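Local atomic coordinates of cytoplasmic protein (Cryptococcus neoformans var. grubii serotype A, PDB entry 7LPO), a protein that probably hydrolyses steryl beta-glucosides, releasing the sterol from its glucose, as a sterylglucosidase of glycoside hydrolase family 5. Residues A[296-299]-A[300-303]; A[403-406]-A[407-411]; A[744-748]-A[749-753]. All coordinates share one frame; numbering follows the deposited sequence.

The three contacts are local ones, following one another along the chain, and each shows a different way of shaping secondary structure. Contact 1 (296-303) starts a short helix with a capping box, contact 2 (403-411) packs two tryptophans along one turn of helix 400-419, and contact 3 (744-753) closes a beta hairpin in the C-terminal domain of the family. Contacts 1 and 2 are the nearer neighbours, with centres about 28 Å apart and nearest atoms about 15 Å apart. Contact 3 is remote, its centre about 59 Å from that of contact 1, on the opposite side of the chain's centre, and about 45 Å from that of contact 2. None of them touches another.

Contact 1 (A[296-299]-A[300-303]); sequences SPTP and IEGM
Thr298 and Glu301 grip each other at the start of helix 299-306, each side chain bonding to the other's backbone N-H in a capping box. Thr298 OG1 accepts from Glu301 N at 3.1 Å. Its position between backbone N and carbonyl carbon (chi1 64°) turns the hydroxyl toward the first helical turn, a place suited to a small beta-branched alcohol. In return Glu301 OE1 takes the N-H of Thr298 at 3.1 Å, on the anti side of the carboxylate and 23° out of its plane.

The packing is tight beneath this exchange. Glu301 CG lies 3.1 Å from Thr298 OG1, Pro297 CB rests 3.9 Å from Glu301 CB, and the helix proper begins with Gly302 N bonding to Thr298 O at 2.9 Å. Pro299 suits the first turn because its ring nitrogen has no proton to offer, and none is needed there.

The carboxylate end is the looser, partly exposed side. There a water 2.6 Å from Glu301 OE1 also reaches Ser296 O, and OE2 makes a long, weak ion pair with Arg328. A negative carboxylate beside the helix N-terminus would probably be stabilised by the helix dipole.

Contact 2 (A[403-406]-A[407-411]); sequences DFWA and LHWLA
Trp405 lays its six-membered ring beneath Trp409 CB, a CH-pi contact with the carbon 4.2 Å from the ring centroid and only 11° off its normal. Beyond that methylene the two indoles are slid apart rather than stacked: the Trp405 six-membered ring and the Trp409 five-membered ring have centroids 5.3 Å apart and planes at 27°, barely overlapping. The closest side-chain atoms are Trp405 CH2 and Trp409 CD1, at 4.0 Å. Four residues apart, the two tryptophans lie on the same side of the helix, and CG anti to the backbone N in both points the indoles in similar directions. Broad, flat tryptophans suit this place, since one can cover the base of the next.

The backbone supplies the polar part. Trp409 N bonds to Trp405 O at 2.9 Å, within the carbonyl plane, while His408 N reaches Phe404 O at 3.2 Å and Leu410 N reaches Ala406 O at 3.0 Å. The small methyl of Ala406 adds little bulk on its side of the turn, and Leu410 CG lies 3.4 Å from Ala406 O.

Around helix 400-419, Phe404 packs on helix 206-221, whereas His408 meets helix 232-254 and its ND1 is hydrogen-bonded to Gln237. Trp409 rests on Phe442 and Leu443 of helix 440-443 and meets His425 of strand 424-427 edge-to-face.

Contact 3 (A[744-748]-A[749-753]); sequences EIQGQ and TLRWW
Glu744 and Arg751 form the hydrogen-bonded pair farther from the turn, with Arg751 N giving to Glu744 O at 2.8 Å and Glu744 N to Arg751 O at 3.0 Å. Nearer the turn Gln746 and Thr749 make the second such pair: Gln746 N bonds to Thr749 O at 2.8 Å, and Thr749 N returns to Gln746 O from above the carbonyl plane, 37° out of it. Between them Ile745 and Leu750 are a non-hydrogen-bonded pair.

Among polar side chains, Gln746 OE1 accepts from Arg751 NH1 at 3.1 Å, approaching the guanidinium near its edge, with amide and guanidinium planes 73° apart. The long arginine side chain, extended from CG to NE, can lean back toward the turn and meet Gln746 diagonally across the two strands; it also makes a salt bridge through NH2 with Asp646. Two partners thus help fix the guanidinium, while Thr749 CG2 lies over the centre of one of its faces. The carboxylate of Glu744 is near but beyond a salt bridge.

Apolar contacts occupy both faces. Ile745 CG2 meets Leu750 CD1 at 3.7 Å on the face that also touches Ile736. On the other, Glu744 CG sits 3.7 Å from Trp753 CH2, in the plane of the indole at its edge.

Gly747, with its positive phi, takes a corner of the type II' turn from Gln746 to Thr749 that glycine favours. Together these features define a beta hairpin closed by a two-residue type II' turn, here in the C-terminal domain of the glycoside hydrolase, where strand 749-753 also pairs with strand 707-710.

Contact 1 (A[296-299]-A[300-303])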
loop_
_atom_site.group_PDB
_atom_site.type_symbol
_atom_site.label_atom_id
_atom_site.label_comp_id
_atom_site.label_asym_id
_atom_site.label_seq_id
_atom_site.Cartn_x
_atom_site.Cartn_y
_atom_site.Cartn_z
ATOM N N SER A 296 4.532 -0.320 24.803
ATOM C CA SER A 296 5.574 -0.714 23.858
ATOM C C SER A 296 6.635 -1.544 24.567
ATOM O O SER A 296 7.658 -1.018 25.025
ATOM C CB SER A 296 6.199 0.513 23.196
ATOM O OG SER A 296 5.194 1.379 22.688
ATOM N N PRO A 297 6.432 -2.849 24.671
ATOM C CA PRO A 297 7.483 -3.692 25.257
ATOM C C PRO A 297 8.707 -3.739 24.352
ATOM O O PRO A 297 8.598 -3.731 23.123
ATOM C CB PRO A 297 6.826 -5.072 25.393
ATOM C CG PRO A 297 5.573 -5.024 24.599
ATOM C CD PRO A 297 5.185 -3.581 24.384
ATOM N N THR A 298 9.885 -3.735 24.974
ATOM C CA THR A 298 11.113 -4.038 24.259
ATOM C C THR A 298 11.043 -5.477 23.753
ATOM O O THR A 298 10.209 -6.258 24.218
ATOM C CB THR A 298 12.308 -3.862 25.187
ATOM O OG1 THR A 298 12.218 -4.810 26.261
ATOM C CG2 THR A 298 12.326 -2.449 25.774
ATOM N N PRO A 299 11.907 -5.862 22.812
ATOM C CA PRO A 299 11.898 -7.271 22.368
ATOM C C PRO A 299 11.997 -8.269 23.516
ATOM O O PRO A 299 11.241 -9.249 23.542
ATOM C CB PRO A 299 13.106 -7.347 21.419
ATOM C CG PRO A 299 13.227 -5.952 20.871
ATOM C CD PRO A 299 12.834 -5.032 22.017
ATOM N N ILE A 300 12.874 -8.031 24.493
ATOM C CA ILE A 300 13.025 -8.999 25.575
ATOM C C ILE A 300 11.832 -8.935 26.527
ATOM O O ILE A 300 11.368 -9.967 27.028
ATOM C CB ILE A 300 14.359 -8.787 26.315
ATOM C CG1 ILE A 300 14.538 -9.859 27.394
ATOM C CG2 ILE A 300 14.413 -7.406 26.944
ATOM C CD1 ILE A 300 14.602 -11.260 26.868
ATOM N N GLU A 301 11.303 -7.735 26.785
ATOM C CA GLU A 301 10.090 -7.648 27.591
ATOM C C GLU A 301 8.943 -8.411 26.939
ATOM O O GLU A 301 8.135 -9.035 27.631
ATOM C CB GLU A 301 9.692 -6.192 27.820
ATOM C CG GLU A 301 10.587 -5.453 28.803
ATOM C CD GLU A 301 10.161 -3.997 29.013
ATOM O OE1 GLU A 301 9.589 -3.383 28.078
ATOM O OE2 GLU A 301 10.400 -3.464 30.123
ATOM N N GLY A 302 8.850 -8.368 25.608
ATOM C CA GLY A 302 7.773 -9.071 24.930
ATOM C C GLY A 302 7.917 -10.579 25.012
ATOM O O GLY A 302 6.920 -11.299 25.126
ATOM N N MET A 303 9.158 -11.074 24.948
ATOM C CA MET A 303 9.414 -12.498 25.126
ATOM C C MET A 303 9.042 -12.954 26.534
ATOM O O MET A 303 8.436 -14.016 26.708
ATOM C CB MET A 303 10.885 -12.799 24.837
ATOM C CG MET A 303 11.284 -12.644 23.368
ATOM S SD MET A 303 13.074 -12.732 23.110
ATOM C CE MET A 303 13.183 -12.304 21.370
HETATM O O HOH W 1 9.050 -0.867 27.522
#

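Contact 2 (A[403-406]-A[407-411])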
loop_
_atom_site.group_PDB
_atom_site.type_symbol
_atom_site.label_atom_id
_atom_site.label_comp_id
_atom_site.label_asym_id
_atom_site.label_seq_id
_atom_site.Cartn_x
_atom_site.Cartn_y
_atom_site.Cartn_z
ATOM N N ASP A 403 19.963 -8.977 2.215
ATOM C CA ASP A 403 20.272 -10.367 2.517
ATOM C C ASP A 403 19.048 -11.268 2.579
ATOM O O ASP A 403 19.181 -12.476 2.355
ATOM C CB ASP A 403 21.010 -10.471 3.850
ATOM C CG ASP A 403 22.300 -9.681 3.862
ATOM O OD1 ASP A 403 22.868 -9.466 2.766
ATOM O OD2 ASP A 403 22.733 -9.267 4.963
ATOM N N PHE A 404 17.869 -10.729 2.890
ATOM C CA PHE A 404 16.708 -11.577 3.125
ATOM C C PHE A 404 15.515 -11.170 2.274
ATOM O O PHE A 404 14.878 -12.026 1.654
ATOM C CB PHE A 404 16.344 -11.552 4.608
ATOM C CG PHE A 404 17.418 -12.115 5.499
ATOM C CD1 PHE A 404 17.783 -13.441 5.399
ATOM C CD2 PHE A 404 18.059 -11.320 6.433
ATOM C CE1 PHE A 404 18.768 -13.975 6.211
ATOM C CE2 PHE A 404 19.061 -11.853 7.249
ATOM C CZ PHE A 404 19.400 -13.183 7.137
ATOM N N TRP A 405 15.200 -9.876 2.221
ATOM C CA TRP A 405 14.089 -9.455 1.376
ATOM C C TRP A 405 14.386 -9.733 -0.095
ATOM O O TRP A 405 13.544 -10.270 -0.823
ATOM C CB TRP A 405 13.771 -7.975 1.578
ATOM C CG TRP A 405 12.649 -7.573 0.683
ATOM C CD1 TRP A 405 11.311 -7.739 0.911
ATOM C CD2 TRP A 405 12.761 -6.996 -0.613
ATOM N NE1 TRP A 405 10.584 -7.281 -0.157
ATOM C CE2 TRP A 405 11.452 -6.827 -1.112
ATOM C CE3 TRP A 405 13.840 -6.607 -1.407
ATOM C CZ2 TRP A 405 11.196 -6.273 -2.356
ATOM C CZ3 TRP A 405 13.581 -6.048 -2.646
ATOM C CH2 TRP A 405 12.271 -5.886 -3.105
ATOM N N ALA A 406 15.583 -9.370 -0.554
ATOM C CA ALA A 406 15.898 -9.514 -1.971
ATOM C C ALA A 406 15.856 -10.976 -2.391
ATOM O O ALA A 406 15.397 -11.302 -3.492
ATOM C CB ALA A 406 17.264 -8.901 -2.269
ATOM N N LEU A 407 16.313 -11.872 -1.515
ATOM C CA LEU A 407 16.287 -13.294 -1.830
ATOM C C LEU A 407 14.856 -13.790 -1.996
ATOM O O LEU A 407 14.557 -14.545 -2.924
ATOM C CB LEU A 407 17.008 -14.077 -0.735
ATOM C CG LEU A 407 17.192 -15.579 -0.935
ATOM C CD1 LEU A 407 17.800 -15.913 -2.278
ATOM C CD2 LEU A 407 18.062 -16.114 0.206
ATOM N N HIS A 408 13.951 -13.368 -1.110
ATOM C CA HIS A 408 12.540 -13.694 -1.303
ATOM C C HIS A 408 12.034 -13.136 -2.628
ATOM O O HIS A 408 11.239 -13.780 -3.325
ATOM C CB HIS A 408 11.695 -13.147 -0.145
ATOM C CG HIS A 408 10.241 -13.017 -0.479
ATOM N ND1 HIS A 408 9.397 -14.102 -0.572
ATOM C CD2 HIS A 408 9.493 -11.933 -0.797
ATOM C CE1 HIS A 408 8.190 -13.691 -0.918
ATOM N NE2 HIS A 408 8.219 -12.378 -1.048
ATOM N N TRP A 409 12.491 -11.936 -2.993
ATOM C CA TRP A 409 11.980 -11.292 -4.197
ATOM C C TRP A 409 12.409 -12.027 -5.459
ATOM O O TRP A 409 11.652 -12.064 -6.437
ATOM C CB TRP A 409 12.435 -9.839 -4.270
ATOM C CG TRP A 409 11.952 -9.182 -5.535
ATOM C CD1 TRP A 409 10.750 -8.562 -5.728
ATOM C CD2 TRP A 409 12.636 -9.128 -6.787
ATOM N NE1 TRP A 409 10.654 -8.110 -7.016
ATOM C CE2 TRP A 409 11.796 -8.450 -7.691
ATOM C CE3 TRP A 409 13.877 -9.588 -7.235
ATOM C CZ2 TRP A 409 12.159 -8.218 -9.012
ATOM C CZ3 TRP A 409 14.232 -9.361 -8.551
ATOM C CH2 TRP A 409 13.380 -8.679 -9.421
ATOM N N LEU A 410 13.606 -12.618 -5.465
ATOM C CA LEU A 410 14.024 -13.407 -6.618
ATOM C C LEU A 410 13.077 -14.577 -6.838
ATOM O O LEU A 410 12.594 -14.792 -7.957
ATOM C CB LEU A 410 15.454 -13.907 -6.441
ATOM C CG LEU A 410 16.521 -12.825 -6.258
ATOM C CD1 LEU A 410 17.843 -13.507 -5.838
ATOM C CD2 LEU A 410 16.738 -11.981 -7.497
ATOM N N ALA A 411 12.794 -15.336 -5.768
ATOM C CA ALA A 411 11.871 -16.467 -5.850
ATOM C C ALA A 411 10.478 -16.021 -6.272
ATOM O O ALA A 411 9.848 -16.641 -7.139
ATOM C CB ALA A 411 11.803 -17.194 -4.503
#

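Contact 3 (A[744-748]-A[749-753])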
loop_
_atom_site.group_PDB
_atom_site.type_symbol
_atom_site.label_atom_id
_atom_site.label_comp_id
_atom_site.label_asym_id
_atom_site.label_seq_id
_atom_site.Cartn_x
_atom_site.Cartn_y
_atom_site.Cartn_z
ATOM N N GLU A 744 -7.600 20.722 -29.366
ATOM C CA GLU A 744 -9.046 20.577 -29.436
ATOM C C GLU A 744 -9.495 19.760 -28.231
ATOM O O GLU A 744 -8.795 18.845 -27.794
ATOM C CB GLU A 744 -9.490 19.926 -30.751
ATOM C CG GLU A 744 -9.430 18.426 -30.775
ATOM C CD GLU A 744 -10.138 17.830 -31.985
ATOM O OE1 GLU A 744 -10.104 18.456 -33.068
ATOM O OE2 GLU A 744 -10.729 16.733 -31.847
ATOM N N ILE A 745 -10.664 20.099 -27.699
ATOM C CA ILE A 745 -11.203 19.452 -26.510
ATOM C C ILE A 745 -12.424 18.629 -26.896
ATOM O O ILE A 745 -13.209 19.030 -27.763
ATOM C CB ILE A 745 -11.574 20.479 -25.420
ATOM C CG1 ILE A 745 -12.569 21.503 -25.969
ATOM C CG2 ILE A 745 -10.339 21.216 -24.901
ATOM C CD1 ILE A 745 -13.072 22.519 -24.939
ATOM N N GLN A 746 -12.592 17.487 -26.232
ATOM C CA GLN A 746 -13.786 16.660 -26.382
ATOM C C GLN A 746 -14.079 16.032 -25.029
ATOM O O GLN A 746 -13.210 15.376 -24.452
ATOM C CB GLN A 746 -13.593 15.585 -27.456
ATOM C CG GLN A 746 -14.587 14.429 -27.353
ATOM C CD GLN A 746 -14.513 13.468 -28.530
ATOM O OE1 GLN A 746 -13.460 12.899 -28.817
ATOM N NE2 GLN A 746 -15.637 13.283 -29.218
ATOM N N GLY A 747 -15.286 16.227 -24.521
ATOM C CA GLY A 747 -15.611 15.700 -23.203
ATOM C C GLY A 747 -14.646 16.252 -22.172
ATOM O O GLY A 747 -14.491 17.465 -22.029
ATOM N N GLN A 748 -13.963 15.360 -21.453
ATOM C CA GLN A 748 -12.933 15.747 -20.499
ATOM C C GLN A 748 -11.522 15.541 -21.048
ATOM O O GLN A 748 -10.568 15.416 -20.269
ATOM C CB GLN A 748 -13.108 14.968 -19.196
ATOM C CG GLN A 748 -14.368 15.341 -18.428
ATOM C CD GLN A 748 -14.498 14.577 -17.130
ATOM O OE1 GLN A 748 -14.397 15.148 -16.043
ATOM N NE2 GLN A 748 -14.713 13.271 -17.236
ATOM N N THR A 749 -11.368 15.522 -22.365
ATOM C CA THR A 749 -10.095 15.248 -23.014
ATOM C C THR A 749 -9.638 16.465 -23.799
ATOM O O THR A 749 -10.421 17.053 -24.556
ATOM C CB THR A 749 -10.206 14.045 -23.958
ATOM O OG1 THR A 749 -10.778 12.929 -23.262
ATOM C CG2 THR A 749 -8.832 13.642 -24.507
ATOM N N LEU A 750 -8.374 16.835 -23.617
ATOM C CA LEU A 750 -7.696 17.829 -24.434
ATOM C C LEU A 750 -6.652 17.124 -25.288
ATOM O O LEU A 750 -5.864 16.324 -24.773
ATOM C CB LEU A 750 -7.039 18.891 -23.557
ATOM C CG LEU A 750 -6.047 19.819 -24.252
ATOM C CD1 LEU A 750 -6.719 20.553 -25.382
ATOM C CD2 LEU A 750 -5.483 20.787 -23.244
ATOM N N ARG A 751 -6.651 17.412 -26.587
ATOM C CA ARG A 751 -5.717 16.810 -27.530
ATOM C C ARG A 751 -4.827 17.908 -28.081
ATOM O O ARG A 751 -5.323 18.957 -28.492
ATOM C CB ARG A 751 -6.455 16.094 -28.663
ATOM C CG ARG A 751 -7.272 14.914 -28.177
ATOM C CD ARG A 751 -7.756 14.034 -29.322
ATOM N NE ARG A 751 -8.388 12.816 -28.811
ATOM C CZ ARG A 751 -9.688 12.706 -28.540
ATOM N NH1 ARG A 751 -10.502 13.735 -28.741
ATOM N NH2 ARG A 751 -10.177 11.565 -28.070
ATOM N N TRP A 752 -3.519 17.662 -28.095
ATOM C CA TRP A 752 -2.519 18.695 -28.344
ATOM C C TRP A 752 -1.508 18.185 -29.365
ATOM O O TRP A 752 -0.649 17.353 -29.041
ATOM C CB TRP A 752 -1.848 19.089 -27.032
ATOM C CG TRP A 752 -0.892 20.229 -27.132
ATOM C CD1 TRP A 752 -0.814 21.158 -28.131
ATOM C CD2 TRP A 752 0.128 20.571 -26.188
ATOM N NE1 TRP A 752 0.193 22.053 -27.866
ATOM C CE2 TRP A 752 0.789 21.710 -26.681
ATOM C CE3 TRP A 752 0.549 20.021 -24.977
ATOM C CZ2 TRP A 752 1.837 22.310 -26.001
ATOM C CZ3 TRP A 752 1.590 20.617 -24.309
ATOM C CH2 TRP A 752 2.220 21.750 -24.816
ATOM N N TRP A 753 -1.629 18.668 -30.599
ATOM C CA TRP A 753 -0.689 18.354 -31.664
ATOM C C TRP A 753 0.371 19.442 -31.739
ATOM O O TRP A 753 0.058 20.632 -31.613
ATOM C CB TRP A 753 -1.380 18.263 -33.027
ATOM C CG TRP A 753 -2.417 17.195 -33.186
ATOM C CD1 TRP A 753 -2.256 15.987 -33.791
ATOM C CD2 TRP A 753 -3.782 17.259 -32.777
ATOM N NE1 TRP A 753 -3.435 15.286 -33.777
ATOM C CE2 TRP A 753 -4.388 16.045 -33.152
ATOM C CE3 TRP A 753 -4.553 18.225 -32.125
ATOM C CZ2 TRP A 753 -5.724 15.771 -32.892
ATOM C CZ3 TRP A 753 -5.879 17.951 -31.872
ATOM C CH2 TRP A 753 -6.450 16.741 -32.255
#